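PDB 6JKM: mitotic checkpoint control protein kinase BUB1 from Drosophila melanogaster, which probably acts as an ATP-binding protein kinase at the kinetochore in the mitotic checkpoint, the chain here being its kinase domain. Local coordinates for residues K81-Q86 / S131-Y136; C164-I169 / V201-I206; P185-L190 / L205-V210. All coordinates share one frame; numbering follows the deposited sequence.

Interaction 1 of 3, residues K81-Q86 / S131-Y136. With ADP (adenosine-5'-diphosphate), chain B.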
loop_
_atom_site.group_PDB
_atom_site.type_symbol
_atom_site.label_atom_id
_atom_site.label_comp_id
_atom_site.label_asym_id
_atom_site.label_seq_id
_atom_site.Cartn_x
_atom_site.Cartn_y
_atom_site.Cartn_z
ATOM N N LYS A 81 -1.212 20.014 6.518
ATOM C CA LYS A 81 -2.411 19.307 6.078
ATOM C C LYS A 81 -2.358 17.861 6.542
ATOM O O LYS A 81 -1.309 17.220 6.478
ATOM C CB LYS A 81 -2.540 19.347 4.554
ATOM C CG LYS A 81 -3.394 20.457 3.988
ATOM C CD LYS A 81 -3.431 20.324 2.465
ATOM C CE LYS A 81 -4.349 21.346 1.826
ATOM N NZ LYS A 81 -4.415 21.151 0.338
ATOM N N VAL A 82 -3.497 17.348 6.982
ATOM C CA VAL A 82 -3.558 15.992 7.500
ATOM C C VAL A 82 -4.725 15.224 6.887
ATOM O O VAL A 82 -5.708 15.817 6.438
ATOM C CB VAL A 82 -3.715 15.962 9.044
ATOM C CG1 VAL A 82 -2.507 16.606 9.750
ATOM C CG2 VAL A 82 -5.039 16.622 9.468
ATOM N N ALA A 83 -4.599 13.896 6.870
ATOM C CA ALA A 83 -5.745 13.026 6.634
ATOM C C ALA A 83 -6.311 12.609 7.978
ATOM O O ALA A 83 -5.558 12.330 8.908
ATOM C CB ALA A 83 -5.358 11.799 5.821
ATOM N N LEU A 84 -7.632 12.553 8.073
ATOM C CA LEU A 84 -8.276 12.053 9.277
ATOM C C LEU A 84 -9.071 10.824 8.886
ATOM O O LEU A 84 -9.965 10.909 8.054
ATOM C CB LEU A 84 -9.170 13.125 9.919
ATOM C CG LEU A 84 -8.410 14.409 10.288
ATOM C CD1 LEU A 84 -8.720 15.525 9.319
ATOM C CD2 LEU A 84 -8.722 14.844 11.727
ATOM N N LYS A 85 -8.720 9.674 9.439
ATOM C CA LYS A 85 -9.385 8.443 9.037
ATOM C C LYS A 85 -10.213 7.914 10.185
ATOM O O LYS A 85 -9.685 7.600 11.257
ATOM C CB LYS A 85 -8.361 7.390 8.581
ATOM C CG LYS A 85 -8.993 6.083 8.092
ATOM C CD LYS A 85 -7.904 5.105 7.592
ATOM C CE LYS A 85 -8.541 3.829 7.052
ATOM N NZ LYS A 85 -7.553 3.009 6.273
ATOM N N GLN A 86 -11.517 7.826 9.953
ATOM C CA GLN A 86 -12.450 7.377 10.973
ATOM C C GLN A 86 -13.023 6.031 10.613
ATOM O O GLN A 86 -13.376 5.803 9.458
ATOM C CB GLN A 86 -13.572 8.381 11.140
ATOM C CG GLN A 86 -14.627 7.931 12.137
ATOM C CD GLN A 86 -15.459 9.085 12.605
ATOM O OE1 GLN A 86 -16.201 9.673 11.829
ATOM N NE2 GLN A 86 -15.339 9.426 13.876
ATOM N N SER A 131 -2.808 11.448 10.008
ATOM C CA SER A 131 -1.502 11.268 9.385
ATOM C C SER A 131 -1.254 12.355 8.345
ATOM O O SER A 131 -2.163 13.099 7.992
ATOM C CB SER A 131 -1.407 9.883 8.735
ATOM O OG SER A 131 -2.488 9.707 7.838
ATOM N N GLU A 132 -0.020 12.440 7.849
ATOM C CA GLU A 132 0.328 13.415 6.823
ATOM C C GLU A 132 -0.539 13.240 5.559
ATOM O O GLU A 132 -0.690 12.128 5.049
ATOM C CB GLU A 132 1.820 13.302 6.466
ATOM C CG GLU A 132 2.256 14.316 5.420
ATOM C CD GLU A 132 3.688 14.122 4.941
ATOM O OE1 GLU A 132 4.421 13.282 5.508
ATOM O OE2 GLU A 132 4.080 14.813 3.971
ATOM N N PHE A 133 -1.113 14.345 5.080
ATOM C CA PHE A 133 -1.908 14.363 3.859
ATOM C C PHE A 133 -1.027 14.511 2.614
ATOM O O PHE A 133 -0.157 15.378 2.574
ATOM C CB PHE A 133 -2.908 15.518 3.913
ATOM C CG PHE A 133 -3.877 15.559 2.750
ATOM C CD1 PHE A 133 -4.969 14.706 2.705
ATOM C CD2 PHE A 133 -3.702 16.468 1.718
ATOM C CE1 PHE A 133 -5.862 14.757 1.658
ATOM C CE2 PHE A 133 -4.602 16.519 0.667
ATOM C CZ PHE A 133 -5.680 15.665 0.638
ATOM N N SER A 134 -1.265 13.692 1.591
ATOM C CA SER A 134 -0.602 13.899 0.305
ATOM C C SER A 134 -1.461 14.727 -0.661
ATOM O O SER A 134 -2.585 14.349 -0.960
ATOM C CB SER A 134 -0.279 12.563 -0.356
ATOM O OG SER A 134 0.063 12.776 -1.717
ATOM N N ASP A 135 -0.941 15.830 -1.174
ATOM C CA ASP A 135 -1.720 16.623 -2.127
ATOM C C ASP A 135 -1.845 15.955 -3.506
ATOM O O ASP A 135 -2.606 16.422 -4.361
ATOM C CB ASP A 135 -1.108 18.011 -2.300
ATOM C CG ASP A 135 -1.314 18.897 -1.087
ATOM O OD1 ASP A 135 -2.414 19.490 -0.949
ATOM O OD2 ASP A 135 -0.367 19.006 -0.273
ATOM N N TYR A 136 -1.092 14.879 -3.734
ATOM C CA TYR A 136 -1.144 14.201 -5.026
ATOM C C TYR A 136 -2.080 13.008 -5.002
ATOM O O TYR A 136 -2.471 12.518 -6.042
ATOM C CB TYR A 136 0.253 13.751 -5.464
ATOM C CG TYR A 136 1.230 14.888 -5.551
ATOM C CD1 TYR A 136 1.344 15.648 -6.710
ATOM C CD2 TYR A 136 2.026 15.225 -4.463
ATOM C CE1 TYR A 136 2.254 16.697 -6.790
ATOM C CE2 TYR A 136 2.914 16.278 -4.529
ATOM C CZ TYR A 136 3.022 17.006 -5.684
ATOM O OH TYR A 136 3.923 18.048 -5.731
HETATM P PB ADP B . -9.726 2.397 3.385
HETATM O O1B ADP B . -11.159 2.790 3.509
HETATM O O2B ADP B . -9.278 1.469 4.499
HETATM O O3B ADP B . -9.368 1.906 1.991
HETATM P PA ADP B . -7.504 4.282 3.117
HETATM O O1A ADP B . -6.629 4.590 4.322
HETATM O O2A ADP B . -6.999 3.408 1.997
HETATM O O3A ADP B . -8.967 3.818 3.633
HETATM O "O5'" ADP B . -7.908 5.682 2.407
HETATM C "C5'" ADP B . -8.889 5.704 1.365
HETATM C "C4'" ADP B . -8.494 6.722 0.288
HETATM O "O4'" ADP B . -8.421 8.042 0.850
HETATM C "C3'" ADP B . -7.098 6.482 -0.247
HETATM O "O3'" ADP B . -7.075 5.535 -1.319
HETATM C "C2'" ADP B . -6.722 7.869 -0.726
HETATM O "O2'" ADP B . -7.331 8.050 -2.020
HETATM C "C1'" ADP B . -7.353 8.802 0.299
HETATM N N9 ADP B . -6.330 9.009 1.355
HETATM C C8 ADP B . -6.150 8.245 2.461
HETATM N N7 ADP B . -5.114 8.697 3.209
HETATM C C5 ADP B . -4.595 9.768 2.576
HETATM C C6 ADP B . -3.497 10.718 2.824
HETATM N N6 ADP B . -2.696 10.616 3.927
HETATM N N1 ADP B . -3.303 11.693 1.904
HETATM C C2 ADP B . -4.076 11.824 0.814
HETATM N N3 ADP B . -5.102 11.000 0.538
HETATM C C4 ADP B . -5.399 9.969 1.363
#

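Interaction 2 of 3, residues C164-I169 / V201-I206. With ADP (adenosine-5'-diphosphate), chain B.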
loop_
_atom_site.group_PDB
_atom_site.type_symbol
_atom_site.label_atom_id
_atom_site.label_comp_id
_atom_site.label_asym_id
_atom_site.label_seq_id
_atom_site.Cartn_x
_atom_site.Cartn_y
_atom_site.Cartn_z
ATOM N N CYS A 164 9.871 0.125 -9.619
ATOM C CA CYS A 164 11.126 0.012 -8.904
ATOM C C CYS A 164 10.957 0.433 -7.435
ATOM O O CYS A 164 11.474 -0.216 -6.511
ATOM C CB CYS A 164 12.168 0.870 -9.609
ATOM S SG CYS A 164 13.849 0.503 -9.167
ATOM N N GLN A 165 10.213 1.518 -7.234
ATOM C CA GLN A 165 9.944 2.058 -5.913
ATOM C C GLN A 165 9.044 1.117 -5.122
ATOM O O GLN A 165 9.337 0.806 -3.971
ATOM C CB GLN A 165 9.294 3.445 -6.023
ATOM C CG GLN A 165 10.237 4.535 -6.542
ATOM C CD GLN A 165 9.564 5.895 -6.542
ATOM O OE1 GLN A 165 9.070 6.346 -5.509
ATOM N NE2 GLN A 165 9.517 6.545 -7.706
ATOM N N MET A 166 7.976 0.628 -5.749
ATOM C CA MET A 166 7.052 -0.264 -5.051
ATOM C C MET A 166 7.730 -1.553 -4.646
ATOM O O MET A 166 7.448 -2.092 -3.574
ATOM C CB MET A 166 5.817 -0.580 -5.908
ATOM C CG MET A 166 4.907 0.614 -6.130
ATOM S SD MET A 166 3.405 0.192 -7.058
ATOM C CE MET A 166 4.092 -0.211 -8.669
ATOM N N LEU A 167 8.621 -2.056 -5.495
ATOM C CA LEU A 167 9.325 -3.293 -5.165
ATOM C C LEU A 167 10.163 -3.098 -3.918
ATOM O O LEU A 167 10.226 -3.979 -3.060
ATOM C CB LEU A 167 10.211 -3.755 -6.324
ATOM C CG LEU A 167 9.405 -4.467 -7.415
ATOM C CD1 LEU A 167 10.166 -4.478 -8.735
ATOM C CD2 LEU A 167 9.079 -5.884 -6.981
ATOM N N ASP A 168 10.803 -1.935 -3.824
ATOM C CA ASP A 168 11.691 -1.624 -2.711
ATOM C C ASP A 168 10.894 -1.528 -1.416
ATOM O O ASP A 168 11.322 -2.006 -0.366
ATOM C CB ASP A 168 12.419 -0.307 -2.976
ATOM C CG ASP A 168 13.890 -0.361 -2.618
ATOM O OD1 ASP A 168 14.414 -1.481 -2.389
ATOM O OD2 ASP A 168 14.526 0.727 -2.600
ATOM N N ILE A 169 9.730 -0.893 -1.500
ATOM C CA ILE A 169 8.888 -0.718 -0.330
ATOM C C ILE A 169 8.349 -2.052 0.172
ATOM O O ILE A 169 8.314 -2.302 1.379
ATOM C CB ILE A 169 7.730 0.230 -0.653
ATOM C CG1 ILE A 169 8.305 1.636 -0.867
ATOM C CG2 ILE A 169 6.650 0.199 0.452
ATOM C CD1 ILE A 169 7.334 2.627 -1.464
ATOM N N VAL A 201 12.678 7.424 -3.145
ATOM C CA VAL A 201 11.301 7.027 -2.900
ATOM C C VAL A 201 10.367 8.231 -2.830
ATOM O O VAL A 201 10.550 9.118 -1.991
ATOM C CB VAL A 201 11.160 6.235 -1.590
ATOM C CG1 VAL A 201 9.840 5.464 -1.577
ATOM C CG2 VAL A 201 12.335 5.294 -1.410
ATOM N N SER A 202 9.354 8.235 -3.695
ATOM C CA SER A 202 8.303 9.253 -3.672
ATOM C C SER A 202 6.929 8.668 -3.345
ATOM O O SER A 202 5.971 9.419 -3.190
ATOM C CB SER A 202 8.223 9.987 -5.020
ATOM O OG SER A 202 9.401 10.740 -5.267
ATOM N N LEU A 203 6.827 7.341 -3.265
ATOM C CA LEU A 203 5.579 6.689 -2.859
ATOM C C LEU A 203 5.513 6.391 -1.352
ATOM O O LEU A 203 6.536 6.347 -0.668
ATOM C CB LEU A 203 5.378 5.385 -3.632
ATOM C CG LEU A 203 5.354 5.537 -5.153
ATOM C CD1 LEU A 203 5.349 4.164 -5.828
ATOM C CD2 LEU A 203 4.152 6.367 -5.601
ATOM N N GLN A 204 4.287 6.204 -0.860
ATOM C CA GLN A 204 4.034 5.775 0.512
ATOM C C GLN A 204 2.921 4.741 0.525
ATOM O O GLN A 204 1.866 4.931 -0.087
ATOM C CB GLN A 204 3.655 6.959 1.407
ATOM C CG GLN A 204 3.416 6.596 2.874
ATOM C CD GLN A 204 2.985 7.803 3.678
ATOM O OE1 GLN A 204 1.795 8.141 3.718
ATOM N NE2 GLN A 204 3.949 8.478 4.308
ATOM N N LEU A 205 3.171 3.630 1.197
ATOM C CA LEU A 205 2.170 2.602 1.393
ATOM C C LEU A 205 1.315 2.969 2.613
ATOM O O LEU A 205 1.844 3.322 3.670
ATOM C CB LEU A 205 2.857 1.251 1.592
ATOM C CG LEU A 205 1.990 0.020 1.821
ATOM C CD1 LEU A 205 1.144 -0.262 0.580
ATOM C CD2 LEU A 205 2.895 -1.165 2.157
ATOM N N ILE A 206 -0.003 2.890 2.452
ATOM C CA ILE A 206 -0.951 3.222 3.506
ATOM C C ILE A 206 -1.957 2.092 3.697
ATOM O O ILE A 206 -1.938 1.104 2.961
ATOM C CB ILE A 206 -1.727 4.521 3.184
ATOM C CG1 ILE A 206 -2.658 4.297 1.992
ATOM C CG2 ILE A 206 -0.773 5.667 2.872
ATOM C CD1 ILE A 206 -3.702 5.416 1.792
HETATM P PB ADP B . -9.726 2.397 3.385
HETATM O O1B ADP B . -11.159 2.790 3.509
HETATM O O2B ADP B . -9.278 1.469 4.499
HETATM O O3B ADP B . -9.368 1.906 1.991
HETATM P PA ADP B . -7.504 4.282 3.117
HETATM O O1A ADP B . -6.629 4.590 4.322
HETATM O O2A ADP B . -6.999 3.408 1.997
HETATM O O3A ADP B . -8.967 3.818 3.633
HETATM O "O5'" ADP B . -7.908 5.682 2.407
HETATM C "C5'" ADP B . -8.889 5.704 1.365
HETATM C "C4'" ADP B . -8.494 6.722 0.288
HETATM O "O4'" ADP B . -8.421 8.042 0.850
HETATM C "C3'" ADP B . -7.098 6.482 -0.247
HETATM O "O3'" ADP B . -7.075 5.535 -1.319
HETATM C "C2'" ADP B . -6.722 7.869 -0.726
HETATM O "O2'" ADP B . -7.331 8.050 -2.020
HETATM C "C1'" ADP B . -7.353 8.802 0.299
HETATM N N9 ADP B . -6.330 9.009 1.355
HETATM C C8 ADP B . -6.150 8.245 2.461
HETATM N N7 ADP B . -5.114 8.697 3.209
HETATM C C5 ADP B . -4.595 9.768 2.576
HETATM C C6 ADP B . -3.497 10.718 2.824
HETATM N N6 ADP B . -2.696 10.616 3.927
HETATM N N1 ADP B . -3.303 11.693 1.904
HETATM C C2 ADP B . -4.076 11.824 0.814
HETATM N N3 ADP B . -5.102 11.000 0.538
HETATM C C4 ADP B . -5.399 9.969 1.363
#

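Interaction 3 of 3, residues P185-L190 / L205-V210. With MG (magnesium ion), chain C; MG (magnesium ion), chain D; ADP (adenosine-5'-diphosphate), chain B.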
loop_
_atom_site.group_PDB
_atom_site.type_symbol
_atom_site.label_atom_id
_atom_site.label_comp_id
_atom_site.label_asym_id
_atom_site.label_seq_id
_atom_site.Cartn_x
_atom_site.Cartn_y
_atom_site.Cartn_z
ATOM N N PRO A 185 -3.611 -0.029 -6.233
ATOM C CA PRO A 185 -3.128 1.332 -6.507
ATOM C C PRO A 185 -3.693 2.354 -5.533
ATOM O O PRO A 185 -3.030 3.373 -5.287
ATOM C CB PRO A 185 -3.637 1.609 -7.935
ATOM C CG PRO A 185 -3.850 0.231 -8.536
ATOM C CD PRO A 185 -4.375 -0.568 -7.373
ATOM N N ASP A 186 -4.884 2.067 -4.999
ATOM C CA ASP A 186 -5.571 2.873 -3.984
ATOM C C ASP A 186 -4.705 3.074 -2.742
ATOM O O ASP A 186 -4.824 4.088 -2.046
ATOM C CB ASP A 186 -6.892 2.188 -3.542
ATOM C CG ASP A 186 -7.729 1.687 -4.714
ATOM O OD1 ASP A 186 -8.842 2.238 -4.916
ATOM O OD2 ASP A 186 -7.231 0.813 -5.483
ATOM N N ASN A 187 -3.873 2.090 -2.419
ATOM C CA ASN A 187 -3.156 2.166 -1.152
ATOM C C ASN A 187 -1.687 2.571 -1.271
ATOM O O ASN A 187 -0.935 2.431 -0.312
ATOM C CB ASN A 187 -3.278 0.830 -0.417
ATOM C CG ASN A 187 -4.702 0.575 0.066
ATOM O OD1 ASN A 187 -5.442 1.522 0.355
ATOM N ND2 ASN A 187 -5.101 -0.700 0.132
ATOM N N PHE A 188 -1.288 3.070 -2.443
ATOM C CA PHE A 188 -0.015 3.778 -2.593
ATOM C C PHE A 188 -0.320 5.251 -2.843
ATOM O O PHE A 188 -1.090 5.576 -3.753
ATOM C CB PHE A 188 0.822 3.240 -3.768
ATOM C CG PHE A 188 1.560 1.949 -3.488
ATOM C CD1 PHE A 188 2.739 1.943 -2.747
ATOM C CD2 PHE A 188 1.090 0.739 -4.009
ATOM C CE1 PHE A 188 3.432 0.752 -2.504
ATOM C CE2 PHE A 188 1.777 -0.453 -3.784
ATOM C CZ PHE A 188 2.954 -0.445 -3.020
ATOM N N LEU A 189 0.275 6.134 -2.047
ATOM C CA LEU A 189 0.170 7.574 -2.261
ATOM C C LEU A 189 1.417 8.078 -2.965
ATOM O O LEU A 189 2.504 7.575 -2.708
ATOM C CB LEU A 189 0.024 8.322 -0.929
ATOM C CG LEU A 189 -1.235 8.085 -0.082
ATOM C CD1 LEU A 189 -1.184 8.965 1.167
ATOM C CD2 LEU A 189 -2.503 8.330 -0.891
ATOM N N LEU A 190 1.255 9.074 -3.839
ATOM C CA LEU A 190 2.394 9.844 -4.334
ATOM C C LEU A 190 2.581 11.037 -3.400
ATOM O O LEU A 190 1.693 11.896 -3.281
ATOM C CB LEU A 190 2.177 10.297 -5.781
ATOM C CG LEU A 190 3.321 11.084 -6.426
ATOM C CD1 LEU A 190 4.570 10.205 -6.664
ATOM C CD2 LEU A 190 2.852 11.694 -7.721
ATOM N N LEU A 205 3.171 3.630 1.197
ATOM C CA LEU A 205 2.170 2.602 1.393
ATOM C C LEU A 205 1.315 2.969 2.613
ATOM O O LEU A 205 1.844 3.322 3.670
ATOM C CB LEU A 205 2.857 1.251 1.592
ATOM C CG LEU A 205 1.990 0.020 1.821
ATOM C CD1 LEU A 205 1.144 -0.262 0.580
ATOM C CD2 LEU A 205 2.895 -1.165 2.157
ATOM N N ILE A 206 -0.003 2.890 2.452
ATOM C CA ILE A 206 -0.951 3.222 3.506
ATOM C C ILE A 206 -1.957 2.092 3.697
ATOM O O ILE A 206 -1.938 1.104 2.961
ATOM C CB ILE A 206 -1.727 4.521 3.184
ATOM C CG1 ILE A 206 -2.658 4.297 1.992
ATOM C CG2 ILE A 206 -0.773 5.667 2.872
ATOM C CD1 ILE A 206 -3.702 5.416 1.792
ATOM N N ASP A 207 -2.846 2.260 4.674
ATOM C CA ASP A 207 -3.991 1.375 4.887
ATOM C C ASP A 207 -3.544 -0.026 5.292
ATOM O O ASP A 207 -3.627 -0.972 4.507
ATOM C CB ASP A 207 -4.867 1.321 3.634
ATOM C CG ASP A 207 -6.207 0.648 3.885
ATOM O OD1 ASP A 207 -6.965 0.447 2.908
ATOM O OD2 ASP A 207 -6.502 0.319 5.055
ATOM N N PHE A 208 -3.081 -0.145 6.539
ATOM C CA PHE A 208 -2.671 -1.428 7.089
ATOM C C PHE A 208 -3.812 -2.135 7.826
ATOM O O PHE A 208 -3.574 -2.957 8.710
ATOM C CB PHE A 208 -1.476 -1.216 8.016
ATOM C CG PHE A 208 -0.325 -0.560 7.330
ATOM C CD1 PHE A 208 0.427 -1.257 6.404
ATOM C CD2 PHE A 208 -0.015 0.758 7.574
ATOM C CE1 PHE A 208 1.474 -0.654 5.733
ATOM C CE2 PHE A 208 1.043 1.369 6.911
ATOM C CZ PHE A 208 1.782 0.660 5.993
ATOM N N GLY A 209 -5.047 -1.825 7.441
ATOM C CA GLY A 209 -6.225 -2.363 8.113
ATOM C C GLY A 209 -6.327 -3.881 8.157
ATOM O O GLY A 209 -6.825 -4.444 9.130
ATOM N N VAL A 210 -5.873 -4.562 7.109
ATOM C CA VAL A 210 -5.940 -6.026 7.113
ATOM C C VAL A 210 -4.564 -6.696 7.019
ATOM O O VAL A 210 -4.442 -7.848 6.575
ATOM C CB VAL A 210 -6.844 -6.539 5.971
ATOM C CG1 VAL A 210 -8.282 -6.024 6.173
ATOM C CG2 VAL A 210 -6.299 -6.134 4.609
HETATM MG MG MG C . -7.391 1.666 1.182
HETATM MG MG MG D . -8.452 -0.483 4.326
HETATM P PB ADP B . -9.726 2.397 3.385
HETATM O O1B ADP B . -11.159 2.790 3.509
HETATM O O2B ADP B . -9.278 1.469 4.499
HETATM O O3B ADP B . -9.368 1.906 1.991
HETATM P PA ADP B . -7.504 4.282 3.117
HETATM O O1A ADP B . -6.629 4.590 4.322
HETATM O O2A ADP B . -6.999 3.408 1.997
HETATM O O3A ADP B . -8.967 3.818 3.633
HETATM O "O5'" ADP B . -7.908 5.682 2.407
HETATM C "C5'" ADP B . -8.889 5.704 1.365
HETATM C "C4'" ADP B . -8.494 6.722 0.288
HETATM O "O4'" ADP B . -8.421 8.042 0.850
HETATM C "C3'" ADP B . -7.098 6.482 -0.247
HETATM O "O3'" ADP B . -7.075 5.535 -1.319
HETATM C "C2'" ADP B . -6.722 7.869 -0.726
HETATM O "O2'" ADP B . -7.331 8.050 -2.020
HETATM C "C1'" ADP B . -7.353 8.802 0.299
HETATM N N9 ADP B . -6.330 9.009 1.355
HETATM C C8 ADP B . -6.150 8.245 2.461
HETATM N N7 ADP B . -5.114 8.697 3.209
HETATM C C5 ADP B . -4.595 9.768 2.576
HETATM C C6 ADP B . -3.497 10.718 2.824
HETATM N N6 ADP B . -2.696 10.616 3.927
HETATM N N1 ADP B . -3.303 11.693 1.904
HETATM C C2 ADP B . -4.076 11.824 0.814
HETATM N N3 ADP B . -5.102 11.000 0.538
HETATM C C4 ADP B . -5.399 9.969 1.363
HETATM O O HOH W 1 -8.015 0.115 0.326
HETATM O O HOH W 2 -8.003 2.713 -0.479
HETATM O O HOH W 3 -8.936 -1.629 5.755
HETATM O O HOH W 4 -9.527 -1.176 2.888
#

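Interaction 1 of 3, residues K81-Q86 / S131-Y136
Lys-81 and Phe-133 meet through both backbone and side chain. Phe-133 N donates to Lys-81 O at 3.2 Å. CB of each residue lies against the other, and the ring of Phe-133 is met obliquely by Lys-81 CD. The lysine chain is extended beyond CG and runs past the ring to Asp-135. There NZ forms a salt bridge with Asp-135 OD1 at 2.9 Å, nearly along the C-O axis of that oxygen. Lys-81 and Asp-135 are exposed, so this is a surface ion pair.

Ala-83 is the third main residue. It forms an antiparallel hydrogen-bonded pair with Ser-131. Ala-83 N gives a bond of 2.8 Å to Ser-131 O, and Ser-131 N returns one of 3.1 Å to Ala-83 O. The methyl of Ala-83 and OG of Ser-131 lie on the same face of the sheet, the one turned to the nucleotide. Ala-83 CB comes to 3.5 Å from ADP N6.

Phe-133 CG is anti to the backbone N (chi1 -175°), which sets the CD1-CE1 side of the ring over the N1/C2 end of one adenine face, the face that Ala-83 CB also covers. Phe-133 CD1 is 3.5 Å from ADP N1. The backbone here reads the base. ADP N6 donates to Glu-132 O, and Ser-134 N donates to ADP N1 at 2.9 Å in an almost straight bond (171°). Further along the strand, extended Lys-85 places NZ among three phosphate oxygens, with 2.7 Å to ADP O1A, and also forms a salt bridge with Glu-94. This is the hinge of a protein kinase, joined to the strand that carries the ATP-binding lysine.

Interaction 2 of 3, residues C164-I169 / V201-I206
Gln-165 reaches from its helix to the backbone just before strand 203-205. Its chain is extended beyond CG, with CG beside the backbone N (chi1 -70°). OE1 therefore arrives at the backbone of Val-201 and Ser-202. Ser-202 N donates to Gln-165 OE1 at 2.6 Å and almost straight, 174° at the hydrogen. The donor is tilted from the amide's carbonyl plane. Leu-203 N adds a weak second bond to the same oxygen, at 3.3 Å. The other end of the amide, NE2, is bonded to His-161, which helps fix the rotation of the group. A leucine at Gln-165 would probably leave Ser-202 N without its buried acceptor and this backbone less firmly held.

The remaining contacts are apolar. Ile-169 uses two branches. Its CD1 meets Val-201 CG1 at 3.8 Å and also lies near Leu-203 CB. Its CG2 faces Leu-205 CB at 4.1 Å. Both valine and Leu-205 are crossed at an oblique angle. Leu-203 CD1 sits against Met-166 CG at 3.6 Å, with Gln-165 CB close by. Met-166 bends at its end and also packs on helix 246-261.

The axes of helix segment 164-169 and strand 203-205 pass 9.2 Å apart, with 37° between their directions. Leu-203 and Leu-205 both point to the helix, while Gln-204 between them points away. This alternation seats the strand pair 188-190 and 203-205 on helix 156-175. The arrangement belongs to the helical C-terminal lobe of the protein kinase fold, where a long buried helix backs the small sheet next to the active site.

Interaction 3 of 3, residues P185-L190 / L205-V210
The Phe-188 ring carries Leu-205 CD1 over one face. The methyl lies 4.1 Å from the ring centroid and 17° off the normal, a CH-pi contact offset toward the rim. Met-166 of helix 156-175 also packs on Phe-188. The other flat groups are the Asn-187 amide and the Asp-207 carboxylate, whose planes stand 88° apart. Their OD1 atoms lie 3.2 Å from each other, and one magnesium ion (chain C) bridges them. That ion is 2.1 Å from Asn-187 OD1 and 2.2 Å from Asp-207 OD1. ADP O2A, ADP O3B and two waters complete its six ligands. Asn-187 ND2 is held by Asp-182 O and one of these waters, which fixes the amide's rotation.

Asp-207 CG is anti to the backbone N (chi1 -168°). This points the carboxylate at the metals. OD1 and OD2 both bind the second magnesium (chain D), so OD1 bridges the two ions. ADP O2B and two waters bind it too. Ile-206 N donates to Asn-187 O at 3.0 Å and ties the two segments together. Leu-189 CD1 packs on Ile-206 CG2 at 3.7 Å. It also reaches ADP C6 at 3.3 Å, over the adenine face opposite Ala-83 CB.

Asp-207, Phe-208 and Gly-209 form the kinase DFG motif. The magnesium ions link carboxylate and diphosphate oxygens, and would probably offset the repulsion between these anionic groups and hold the diphosphate in place.

In the fold
Interactions 1 and 3 hold the nucleotide, while interaction 2 lies behind them. Interaction 1 is partly buried, with an exposed ion pair, and joins the strand of the N-terminal lobe to the hinge. Interactions 2 and 3 are buried in the C-terminal lobe and share Leu-205 and Ile-206. Strand 203-205 thus has helix 156-175 beside it in one and strand 188-190 in the other. Their chemistry differs: interaction 2 is apolar with one buried amide, whereas interaction 3 is dominated by magnesium. Interactions 1 and 3 touch directly, through a weak bond of Lys-85 to Asp-207. Interactions 1 and 2 do not touch.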